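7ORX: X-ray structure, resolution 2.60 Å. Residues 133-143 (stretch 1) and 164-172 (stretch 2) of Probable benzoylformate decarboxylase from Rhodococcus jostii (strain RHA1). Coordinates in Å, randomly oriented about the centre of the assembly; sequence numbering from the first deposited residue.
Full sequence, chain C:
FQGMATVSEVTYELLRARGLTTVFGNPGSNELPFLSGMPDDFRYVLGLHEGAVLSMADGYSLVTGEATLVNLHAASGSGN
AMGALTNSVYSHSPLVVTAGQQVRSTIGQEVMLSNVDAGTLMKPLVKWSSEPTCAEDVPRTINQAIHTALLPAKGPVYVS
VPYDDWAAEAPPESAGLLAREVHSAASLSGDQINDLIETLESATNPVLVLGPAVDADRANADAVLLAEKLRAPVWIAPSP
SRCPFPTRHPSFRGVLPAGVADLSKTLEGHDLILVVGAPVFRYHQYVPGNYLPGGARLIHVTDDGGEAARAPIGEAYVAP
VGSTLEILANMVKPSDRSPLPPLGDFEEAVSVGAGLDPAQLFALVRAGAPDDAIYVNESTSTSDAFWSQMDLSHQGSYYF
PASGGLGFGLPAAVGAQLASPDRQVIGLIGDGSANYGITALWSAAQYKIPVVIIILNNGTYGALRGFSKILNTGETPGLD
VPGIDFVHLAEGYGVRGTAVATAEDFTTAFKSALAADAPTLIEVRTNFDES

Stretch 1, residues 133-143: TCAEDVPRTIN
Stretch 2 164-172: DDWAAEAPP

Two chain segments can pack closely even when no hydrogen bond joins them. Residues 133-143 and 164-172 of this probable benzoylformate decarboxylase illustrate the principle, burying 392 Å² between them, both sides summed.

Backbone bonds fix the shape of each partner. Asp137 N to Cys134 O (3.2 Å) and Val138 N to Ala135 O (3.0 Å) lead into a helix that begins at Val138 and continues past Asn143; within it Ile142 N reaches Val138 O at 3.1 Å. The second stretch contains a type I turn, Asp165 to Ala168, closed by Ala168 N to Asp165 O (3.1 Å); residues 168-171 then extend, with phi near -70° and psi of 134° to 154°. In register, the CA atoms of Ala135 and Asp165 lie 4.4 Å apart, those of Glu136 and Ala170 5.6 Å.

Apolar contacts join the two. Ala135 CB meets Ala168 CB at 3.5 Å, a closeness that suits two methyl side chains. The CA-to-CB bond of Trp166 (chi1 m, chi2 117°) points away from the first stretch, but the end of the ring comes nearer: CZ3 lies 4.0 Å from CG1 of Val138 (chi1 t), and CH2 lies 4.0 Å from CD1 of Ile142 (m, t), which sits at the ring edge. One helical turn apart, these branched residues offer methyls to the buried indole.

Close polar-to-carbon approaches complete the fit. Pro171 CG, on a C-gamma exo ring, comes within 3.1 Å of Glu136 O and 3.9 Å of Glu136 CB; exposed Glu136 has chi1 m, chi2 144°. Asp165 (chi1 m, chi2 -5°) places OD1 3.4 Å from Ala135 CB and OD2 3.6 Å from Val138 CG2; both oxygens are hydrogen-bonded elsewhere in the structure.

One charge pair lies wholly within the first stretch. The CA-to-CB bond of Asp137 (chi1 t, chi2 48°) points away from the second stretch, and its carboxylate receives Arg140 (t, t, p) in a salt bridge, NE to OD1 3.0 Å, reinforced by NH2 to OD2 at 3.1 Å.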

# COMPACT_ATOMS: atom_id res chain seq x y z
N THR C 133 -6.08 5.61 -15.81
CA THR C 133 -6.77 4.36 -16.21
C THR C 133 -6.87 4.24 -17.75
O THR C 133 -7.21 3.14 -18.22
CB THR C 133 -8.13 4.30 -15.53
OG1 THR C 133 -8.83 5.49 -15.90
CG2 THR C 133 -7.95 4.15 -14.03
N CYS C 134 -6.60 5.32 -18.49
CA CYS C 134 -6.57 5.31 -19.97
C CYS C 134 -5.77 6.51 -20.50
O CYS C 134 -5.60 7.46 -19.79
CB CYS C 134 -8.00 5.39 -20.52
SG CYS C 134 -8.94 6.74 -19.75
N ALA C 135 -5.37 6.45 -21.76
CA ALA C 135 -4.66 7.54 -22.46
C ALA C 135 -5.44 8.85 -22.33
O ALA C 135 -4.84 9.87 -22.08
CB ALA C 135 -4.46 7.12 -23.90
N GLU C 136 -6.76 8.82 -22.47
CA GLU C 136 -7.61 10.04 -22.51
C GLU C 136 -7.37 10.87 -21.25
O GLU C 136 -7.38 12.13 -21.31
CB GLU C 136 -9.05 9.59 -22.62
CG GLU C 136 -9.34 8.95 -23.98
CD GLU C 136 -10.31 7.78 -23.96
OE1 GLU C 136 -11.49 7.98 -24.38
OE2 GLU C 136 -9.88 6.66 -23.54
N ASP C 137 -7.20 10.18 -20.13
CA ASP C 137 -7.13 10.85 -18.81
C ASP C 137 -5.69 11.32 -18.51
O ASP C 137 -5.44 11.78 -17.38
CB ASP C 137 -7.66 9.92 -17.73
CG ASP C 137 -8.08 10.65 -16.45
OD1 ASP C 137 -8.82 11.69 -16.58
OD2 ASP C 137 -7.67 10.17 -15.33
N VAL C 138 -4.74 11.21 -19.44
CA VAL C 138 -3.35 11.55 -19.11
C VAL C 138 -3.24 13.05 -18.92
O VAL C 138 -2.72 13.49 -17.90
CB VAL C 138 -2.38 10.94 -20.12
CG1 VAL C 138 -0.98 11.52 -20.00
CG2 VAL C 138 -2.31 9.43 -19.92
N PRO C 139 -3.75 13.93 -19.79
CA PRO C 139 -3.66 15.37 -19.55
C PRO C 139 -4.26 15.82 -18.21
O PRO C 139 -3.64 16.54 -17.51
CB PRO C 139 -4.41 15.97 -20.75
CG PRO C 139 -4.21 14.94 -21.83
CD PRO C 139 -4.35 13.62 -21.09
N ARG C 140 -5.44 15.37 -17.84
CA ARG C 140 -6.09 15.87 -16.59
C ARG C 140 -5.32 15.32 -15.39
O ARG C 140 -5.12 16.05 -14.42
CB ARG C 140 -7.59 15.53 -16.56
CG ARG C 140 -8.35 16.12 -15.38
CD ARG C 140 -9.55 15.25 -14.96
NE ARG C 140 -9.02 13.95 -14.64
CZ ARG C 140 -8.41 13.65 -13.48
NH1 ARG C 140 -8.40 14.51 -12.47
NH2 ARG C 140 -7.86 12.45 -13.30
N THR C 141 -4.88 14.07 -15.44
CA THR C 141 -4.04 13.47 -14.38
C THR C 141 -2.82 14.38 -14.15
O THR C 141 -2.47 14.64 -13.01
CB THR C 141 -3.66 12.03 -14.71
OG1 THR C 141 -4.82 11.21 -14.67
CG2 THR C 141 -2.64 11.46 -13.74
N ILE C 142 -2.17 14.86 -15.21
CA ILE C 142 -0.99 15.75 -15.09
C ILE C 142 -1.44 17.11 -14.59
O ILE C 142 -0.77 17.64 -13.72
CB ILE C 142 -0.19 15.80 -16.40
CG1 ILE C 142 0.26 14.38 -16.76
CG2 ILE C 142 1.02 16.73 -16.27
CD1 ILE C 142 1.19 14.35 -17.93
N ASN C 143 -2.54 17.65 -15.05
CA ASN C 143 -3.08 18.90 -14.47
C ASN C 143 -3.26 18.72 -12.96
O ASN C 143 -2.79 19.59 -12.20
CB ASN C 143 -4.44 19.35 -15.03
CG ASN C 143 -4.72 20.78 -14.61
OD1 ASN C 143 -3.87 21.63 -14.79
ND2 ASN C 143 -5.86 21.06 -14.03
N ASP C 164 2.51 4.27 -25.11
CA ASP C 164 1.55 4.27 -26.23
C ASP C 164 0.44 5.31 -25.97
O ASP C 164 -0.31 5.61 -26.92
CB ASP C 164 1.03 2.86 -26.52
CG ASP C 164 0.27 2.16 -25.39
OD1 ASP C 164 0.75 2.23 -24.22
OD2 ASP C 164 -0.81 1.50 -25.70
N ASP C 165 0.34 5.88 -24.78
CA ASP C 165 -0.75 6.84 -24.46
C ASP C 165 -0.49 8.17 -25.16
O ASP C 165 -1.47 8.85 -25.46
CB ASP C 165 -0.89 7.09 -22.96
CG ASP C 165 -1.56 5.95 -22.20
OD1 ASP C 165 -2.03 4.96 -22.87
OD2 ASP C 165 -1.64 6.06 -20.92
N TRP C 166 0.77 8.52 -25.40
CA TRP C 166 1.15 9.87 -25.88
C TRP C 166 0.58 10.12 -27.29
O TRP C 166 0.25 11.24 -27.61
CB TRP C 166 2.66 10.01 -25.84
CG TRP C 166 3.19 9.98 -24.45
CD1 TRP C 166 4.03 9.05 -23.90
CD2 TRP C 166 2.90 10.92 -23.41
NE1 TRP C 166 4.28 9.35 -22.59
CE2 TRP C 166 3.61 10.50 -22.26
CE3 TRP C 166 2.14 12.09 -23.36
CZ2 TRP C 166 3.54 11.19 -21.06
CZ3 TRP C 166 2.10 12.79 -22.18
CH2 TRP C 166 2.79 12.34 -21.04
N ALA C 167 0.46 9.05 -28.07
CA ALA C 167 0.06 9.05 -29.49
C ALA C 167 -1.47 8.99 -29.58
O ALA C 167 -2.01 9.30 -30.66
CB ALA C 167 0.69 7.87 -30.19
N ALA C 168 -2.18 8.64 -28.50
CA ALA C 168 -3.66 8.52 -28.54
C ALA C 168 -4.31 9.88 -28.76
O ALA C 168 -3.69 10.91 -28.41
CB ALA C 168 -4.16 7.88 -27.26
N GLU C 169 -5.52 9.89 -29.33
CA GLU C 169 -6.28 11.14 -29.54
C GLU C 169 -6.63 11.71 -28.16
O GLU C 169 -7.04 10.93 -27.30
CB GLU C 169 -7.52 10.89 -30.39
CG GLU C 169 -8.23 12.16 -30.87
CD GLU C 169 -9.69 11.97 -31.36
OE1 GLU C 169 -10.32 10.95 -30.95
OE2 GLU C 169 -10.22 12.83 -32.16
N ALA C 170 -6.43 13.01 -27.95
CA ALA C 170 -6.76 13.71 -26.69
C ALA C 170 -8.26 13.96 -26.64
O ALA C 170 -8.85 14.24 -27.67
CB ALA C 170 -6.02 15.02 -26.59
N PRO C 171 -8.87 14.01 -25.43
CA PRO C 171 -10.29 14.28 -25.27
C PRO C 171 -10.70 15.67 -25.72
O PRO C 171 -9.98 16.64 -25.53
CB PRO C 171 -10.54 14.22 -23.75
CG PRO C 171 -9.40 13.47 -23.22
CD PRO C 171 -8.24 13.90 -24.11
N PRO C 172 -11.91 15.78 -26.31
CA PRO C 172 -12.45 17.06 -26.76
C PRO C 172 -12.30 18.27 -25.82
O PRO C 172 -12.01 19.34 -26.33
CB PRO C 172 -13.92 16.69 -26.89
CG PRO C 172 -13.87 15.26 -27.42
CD PRO C 172 -12.77 14.62 -26.62